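Local coordinates for protein cellulase (Xanthomonas axonopodis pv. citri, PDB 5HOS) that probably hydrolyses internal beta-1,4-glucosidic bonds of cellulose, as an endoglucanase of glycoside hydrolase family 5, at residues 28-41 and 68-80. Residues are numbered along the deposited sequence; the frame is centred on the assembly and turned at random.
Sequences KYAGVNLSGAEIKS and MNTVRLPILWERL. With SO4 (sulfate ion), chain B.
Leu34 and Val71 cross at about a right angle, Leu34 CG lying 3.7 Å from Val71 CG1; beyond them on the same face of the sheet, Met68 SD lies 3.9 Å from Val32 CB. The backbones beneath are adjacent parallel strands, 29-34 and 70-75, inclined by 24° and joined by alternating bonds such as Leu34 N to Arg72 O (2.9 Å). With helix 57-65 between them they form the first beta-alpha-beta unit of an eight-stranded TIM barrel. On the face bearing Asn33 and Arg72, these side chains run side by side; Arg72 CG, anti to the backbone N (chi1 -178°), starts an extended chain whose NH1 donates to Asn33 OD1 at 2.8 Å, near the guanidinium plane though the amide plane is turned 80° from it. At the C-terminal ends of the strands, water 1 donates to Leu34 O and Pro74 O and accepts from Ala37 N. Arg79 holds the 37-39 backbone: NH1 donates to Ala37 O (2.9 Å), while NH1 and NH2 converge end-on upon Ile39 O, with Leu76 CD1 over one guanidinium face. Because Arg72 also forms salt bridges with Glu227 and Glu271, Asn33 probably helps fix the guanidinium's rotation among these carboxylates.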
loop_
_atom_site.group_PDB
_atom_site.type_symbol
_atom_site.label_atom_id
_atom_site.label_comp_id
_atom_site.label_asym_id
_atom_site.label_seq_id
_atom_site.Cartn_x
_atom_site.Cartn_y
_atom_site.Cartn_z
ATOM N N LYS A 28 6.276 7.413 11.399
ATOM C CA LYS A 28 5.693 6.490 12.376
ATOM C C LYS A 28 5.751 5.029 11.924
ATOM O O LYS A 28 5.914 4.134 12.755
ATOM C CB LYS A 28 4.239 6.901 12.648
ATOM C CG LYS A 28 3.493 6.021 13.640
ATOM C CD LYS A 28 2.186 6.668 14.063
ATOM C CE LYS A 28 1.415 5.795 15.036
ATOM N NZ LYS A 28 0.167 6.467 15.483
ATOM N N TYR A 29 5.606 4.782 10.625
ATOM C CA TYR A 29 5.449 3.418 10.112
ATOM C C TYR A 29 6.588 3.035 9.174
ATOM O O TYR A 29 6.934 3.795 8.271
ATOM C CB TYR A 29 4.118 3.291 9.378
ATOM C CG TYR A 29 2.897 3.657 10.203
ATOM C CD1 TYR A 29 2.334 2.748 11.083
ATOM C CD2 TYR A 29 2.294 4.909 10.083
ATOM C CE1 TYR A 29 1.221 3.072 11.838
ATOM C CE2 TYR A 29 1.173 5.244 10.828
ATOM C CZ TYR A 29 0.645 4.318 11.705
ATOM O OH TYR A 29 -0.466 4.612 12.440
ATOM N N ALA A 30 7.163 1.852 9.395
ATOM C CA ALA A 30 8.198 1.299 8.525
ATOM C C ALA A 30 7.928 -0.181 8.379
ATOM O O ALA A 30 7.858 -0.904 9.374
ATOM C CB ALA A 30 9.568 1.509 9.121
ATOM N N GLY A 31 7.786 -0.647 7.150
ATOM C CA GLY A 31 7.442 -2.031 6.973
ATOM C C GLY A 31 7.583 -2.592 5.590
ATOM O O GLY A 31 8.383 -2.111 4.778
ATOM N N VAL A 32 6.785 -3.620 5.340
ATOM C CA VAL A 32 6.960 -4.466 4.184
ATOM C C VAL A 32 5.609 -4.970 3.680
ATOM O O VAL A 32 4.691 -5.221 4.465
ATOM C CB VAL A 32 7.898 -5.643 4.532
ATOM C CG1 VAL A 32 7.264 -6.581 5.557
ATOM C CG2 VAL A 32 8.324 -6.394 3.279
ATOM N N ASN A 33 5.499 -5.102 2.365
ATOM C CA ASN A 33 4.360 -5.763 1.745
ATOM C C ASN A 33 4.544 -7.271 1.836
ATOM O O ASN A 33 5.583 -7.785 1.426
ATOM C CB ASN A 33 4.229 -5.373 0.273
ATOM C CG ASN A 33 3.619 -4.010 0.085
ATOM O OD1 ASN A 33 2.405 -3.895 -0.087
ATOM N ND2 ASN A 33 4.459 -2.968 0.086
ATOM N N LEU A 34 3.550 -7.968 2.382
ATOM C CA LEU A 34 3.529 -9.428 2.355
ATOM C C LEU A 34 2.560 -9.851 1.273
ATOM O O LEU A 34 1.343 -9.893 1.485
ATOM C CB LEU A 34 3.146 -10.016 3.719
ATOM C CG LEU A 34 4.102 -9.739 4.876
ATOM C CD1 LEU A 34 3.661 -10.524 6.107
ATOM C CD2 LEU A 34 5.542 -10.084 4.525
ATOM N N SER A 35 3.123 -10.121 0.098
ATOM C CA SER A 35 2.363 -10.511 -1.071
ATOM C C SER A 35 2.008 -11.985 -0.975
ATOM O O SER A 35 2.820 -12.786 -0.524
ATOM C CB SER A 35 3.189 -10.277 -2.341
ATOM O OG SER A 35 2.498 -10.757 -3.471
ATOM N N GLY A 36 0.811 -12.336 -1.435
ATOM C CA GLY A 36 0.355 -13.725 -1.421
ATOM C C GLY A 36 -1.144 -13.921 -1.519
ATOM O O GLY A 36 -1.589 -14.848 -2.170
ATOM N N ALA A 37 -1.932 -13.073 -0.857
ATOM C CA ALA A 37 -3.395 -13.232 -0.841
ATOM C C ALA A 37 -4.079 -12.642 -2.086
ATOM O O ALA A 37 -5.234 -12.971 -2.375
ATOM C CB ALA A 37 -3.983 -12.622 0.433
ATOM N N GLU A 38 -3.354 -11.793 -2.820
ATOM C CA GLU A 38 -3.871 -11.092 -3.993
ATOM C C GLU A 38 -3.572 -11.789 -5.324
ATOM O O GLU A 38 -4.134 -11.405 -6.356
ATOM C CB GLU A 38 -3.316 -9.656 -4.033
ATOM C CG GLU A 38 -1.934 -9.439 -4.661
ATOM C CD GLU A 38 -0.745 -9.862 -3.798
ATOM O OE1 GLU A 38 -0.910 -10.558 -2.763
ATOM O OE2 GLU A 38 0.386 -9.493 -4.168
ATOM N N ILE A 39 -2.694 -12.787 -5.301
ATOM C CA ILE A 39 -2.144 -13.364 -6.541
ATOM C C ILE A 39 -3.112 -14.299 -7.263
ATOM O O ILE A 39 -4.144 -14.701 -6.705
ATOM C CB ILE A 39 -0.774 -14.059 -6.318
ATOM C CG1 ILE A 39 -0.920 -15.361 -5.524
ATOM C CG2 ILE A 39 0.209 -13.097 -5.648
ATOM C CD1 ILE A 39 0.377 -16.100 -5.316
ATOM N N LYS A 40 -2.760 -14.616 -8.514
ATOM C CA LYS A 40 -3.550 -15.477 -9.405
ATOM C C LYS A 40 -4.994 -15.016 -9.438
ATOM O O LYS A 40 -5.917 -15.789 -9.170
ATOM C CB LYS A 40 -3.439 -16.950 -8.996
ATOM C CG LYS A 40 -1.999 -17.423 -8.911
ATOM C CD LYS A 40 -1.873 -18.934 -8.992
ATOM C CE LYS A 40 -0.485 -19.403 -8.569
ATOM N NZ LYS A 40 -0.244 -19.329 -7.095
ATOM N N SER A 41 -5.175 -13.738 -9.765
ATOM C CA SER A 41 -6.483 -13.097 -9.661
ATOM C C SER A 41 -7.545 -13.649 -10.618
ATOM O O SER A 41 -8.736 -13.456 -10.373
ATOM C CB SER A 41 -6.362 -11.579 -9.825
ATOM O OG SER A 41 -5.876 -11.252 -11.109
ATOM N N MET A 68 10.877 -3.548 11.825
ATOM C CA MET A 68 9.715 -3.047 11.088
ATOM C C MET A 68 8.507 -3.143 11.989
ATOM O O MET A 68 8.394 -4.085 12.774
ATOM C CB MET A 68 9.483 -3.862 9.818
ATOM C CG MET A 68 10.465 -3.501 8.737
ATOM S SD MET A 68 10.441 -4.651 7.371
ATOM C CE MET A 68 11.606 -3.836 6.274
ATOM N N ASN A 69 7.610 -2.168 11.884
ATOM C CA ASN A 69 6.365 -2.198 12.645
ATOM C C ASN A 69 5.095 -2.295 11.803
ATOM O O ASN A 69 4.007 -2.198 12.348
ATOM C CB ASN A 69 6.285 -0.993 13.594
ATOM C CG ASN A 69 6.065 0.325 12.865
ATOM O OD1 ASN A 69 6.140 0.394 11.645
ATOM N ND2 ASN A 69 5.787 1.378 13.620
ATOM N N THR A 70 5.219 -2.496 10.492
ATOM C CA THR A 70 4.060 -2.455 9.593
ATOM C C THR A 70 4.134 -3.545 8.530
ATOM O O THR A 70 5.190 -3.803 7.975
ATOM C CB THR A 70 3.950 -1.068 8.923
ATOM O OG1 THR A 70 3.859 -0.059 9.941
ATOM C CG2 THR A 70 2.725 -0.966 8.020
ATOM N N VAL A 71 2.997 -4.191 8.289
ATOM C CA VAL A 71 2.799 -5.092 7.163
ATOM C C VAL A 71 1.713 -4.480 6.294
ATOM O O VAL A 71 0.638 -4.142 6.790
ATOM C CB VAL A 71 2.372 -6.501 7.639
ATOM C CG1 VAL A 71 1.758 -7.325 6.511
ATOM C CG2 VAL A 71 3.572 -7.212 8.251
ATOM N N ARG A 72 1.991 -4.327 5.004
ATOM C CA ARG A 72 0.933 -4.033 4.050
ATOM C C ARG A 72 0.495 -5.371 3.503
ATOM O O ARG A 72 1.328 -6.160 3.016
ATOM C CB ARG A 72 1.388 -3.079 2.943
ATOM C CG ARG A 72 0.307 -2.704 1.932
ATOM C CD ARG A 72 0.724 -1.457 1.175
ATOM N NE ARG A 72 -0.186 -0.990 0.132
ATOM C CZ ARG A 72 -0.132 -1.313 -1.166
ATOM N NH1 ARG A 72 0.761 -2.187 -1.640
ATOM N NH2 ARG A 72 -0.990 -0.750 -2.011
ATOM N N LEU A 73 -0.803 -5.630 3.609
ATOM C CA LEU A 73 -1.379 -6.914 3.233
ATOM C C LEU A 73 -2.335 -6.767 2.049
ATOM O O LEU A 73 -3.494 -6.391 2.229
ATOM C CB LEU A 73 -2.103 -7.507 4.439
ATOM C CG LEU A 73 -2.671 -8.913 4.273
ATOM C CD1 LEU A 73 -1.546 -9.935 4.297
ATOM C CD2 LEU A 73 -3.703 -9.192 5.357
ATOM N N PRO A 74 -1.845 -7.055 0.829
ATOM C CA PRO A 74 -2.716 -7.071 -0.324
ATOM C C PRO A 74 -3.749 -8.193 -0.237
ATOM O O PRO A 74 -3.386 -9.340 0.052
ATOM C CB PRO A 74 -1.758 -7.349 -1.485
ATOM C CG PRO A 74 -0.445 -6.870 -1.032
ATOM C CD PRO A 74 -0.432 -7.232 0.426
ATOM N N ILE A 75 -5.012 -7.837 -0.464
ATOM C CA ILE A 75 -6.116 -8.786 -0.572
ATOM C C ILE A 75 -6.901 -8.462 -1.829
ATOM O O ILE A 75 -6.836 -7.333 -2.322
ATOM C CB ILE A 75 -7.030 -8.781 0.673
ATOM C CG1 ILE A 75 -7.766 -7.443 0.869
ATOM C CG2 ILE A 75 -6.212 -9.098 1.912
ATOM C CD1 ILE A 75 -9.134 -7.358 0.237
ATOM N N LEU A 76 -7.612 -9.459 -2.358
ATOM C CA LEU A 76 -8.448 -9.273 -3.541
ATOM C C LEU A 76 -9.868 -8.970 -3.146
ATOM O O LEU A 76 -10.489 -9.766 -2.438
ATOM C CB LEU A 76 -8.484 -10.529 -4.413
ATOM C CG LEU A 76 -7.538 -10.710 -5.586
ATOM C CD1 LEU A 76 -8.098 -11.823 -6.460
ATOM C CD2 LEU A 76 -7.339 -9.446 -6.403
ATOM N N TRP A 77 -10.398 -7.854 -3.639
ATOM C CA TRP A 77 -11.789 -7.453 -3.383
ATOM C C TRP A 77 -12.753 -8.633 -3.597
ATOM O O TRP A 77 -13.588 -8.921 -2.748
ATOM C CB TRP A 77 -12.171 -6.285 -4.307
ATOM C CG TRP A 77 -13.493 -5.603 -4.034
ATOM C CD1 TRP A 77 -14.501 -6.012 -3.201
ATOM C CD2 TRP A 77 -13.962 -4.407 -4.655
ATOM N NE1 TRP A 77 -15.551 -5.139 -3.255
ATOM C CE2 TRP A 77 -15.252 -4.145 -4.146
ATOM C CE3 TRP A 77 -13.415 -3.528 -5.600
ATOM C CZ2 TRP A 77 -16.004 -3.026 -4.536
ATOM C CZ3 TRP A 77 -14.174 -2.407 -5.994
ATOM C CH2 TRP A 77 -15.447 -2.177 -5.467
ATOM N N GLU A 78 -12.602 -9.325 -4.720
ATOM C CA GLU A 78 -13.544 -10.369 -5.106
ATOM C C GLU A 78 -13.496 -11.598 -4.202
ATOM O O GLU A 78 -14.499 -12.316 -4.082
ATOM C CB GLU A 78 -13.317 -10.790 -6.560
ATOM C CG GLU A 78 -13.572 -9.659 -7.551
ATOM C CD GLU A 78 -12.356 -8.800 -7.861
ATOM O OE1 GLU A 78 -11.298 -8.922 -7.197
ATOM O OE2 GLU A 78 -12.470 -7.972 -8.790
ATOM N N ARG A 79 -12.347 -11.846 -3.581
ATOM C CA ARG A 79 -12.229 -12.912 -2.582
ATOM C C ARG A 79 -12.882 -12.513 -1.259
ATOM O O ARG A 79 -13.512 -13.332 -0.606
ATOM C CB ARG A 79 -10.770 -13.286 -2.366
ATOM C CG ARG A 79 -10.137 -13.885 -3.612
ATOM C CD ARG A 79 -8.772 -14.483 -3.349
ATOM N NE ARG A 79 -8.335 -15.228 -4.539
ATOM C CZ ARG A 79 -7.156 -15.140 -5.150
ATOM N NH1 ARG A 79 -6.167 -14.368 -4.695
ATOM N NH2 ARG A 79 -6.946 -15.887 -6.239
ATOM N N LEU A 80 -12.723 -11.257 -0.867
ATOM C CA LEU A 80 -13.333 -10.759 0.363
ATOM C C LEU A 80 -14.838 -10.480 0.239
ATOM O O LEU A 80 -15.573 -10.683 1.204
ATOM C CB LEU A 80 -12.600 -9.519 0.857
ATOM C CG LEU A 80 -13.107 -8.915 2.176
ATOM C CD1 LEU A 80 -13.031 -9.906 3.329
ATOM C CD2 LEU A 80 -12.318 -7.666 2.494
HETATM S S SO4 B . -1.345 8.401 12.471
HETATM O O1 SO4 B . -2.565 9.068 11.949
HETATM O O2 SO4 B . -1.064 8.907 13.835
HETATM O O3 SO4 B . -1.558 6.945 12.519
HETATM O O4 SO4 B . -0.191 8.733 11.612
HETATM O O HOH W 1 -1.195 -10.766 0.730
HETATM O O HOH W 2 -7.583 -12.029 -1.124
#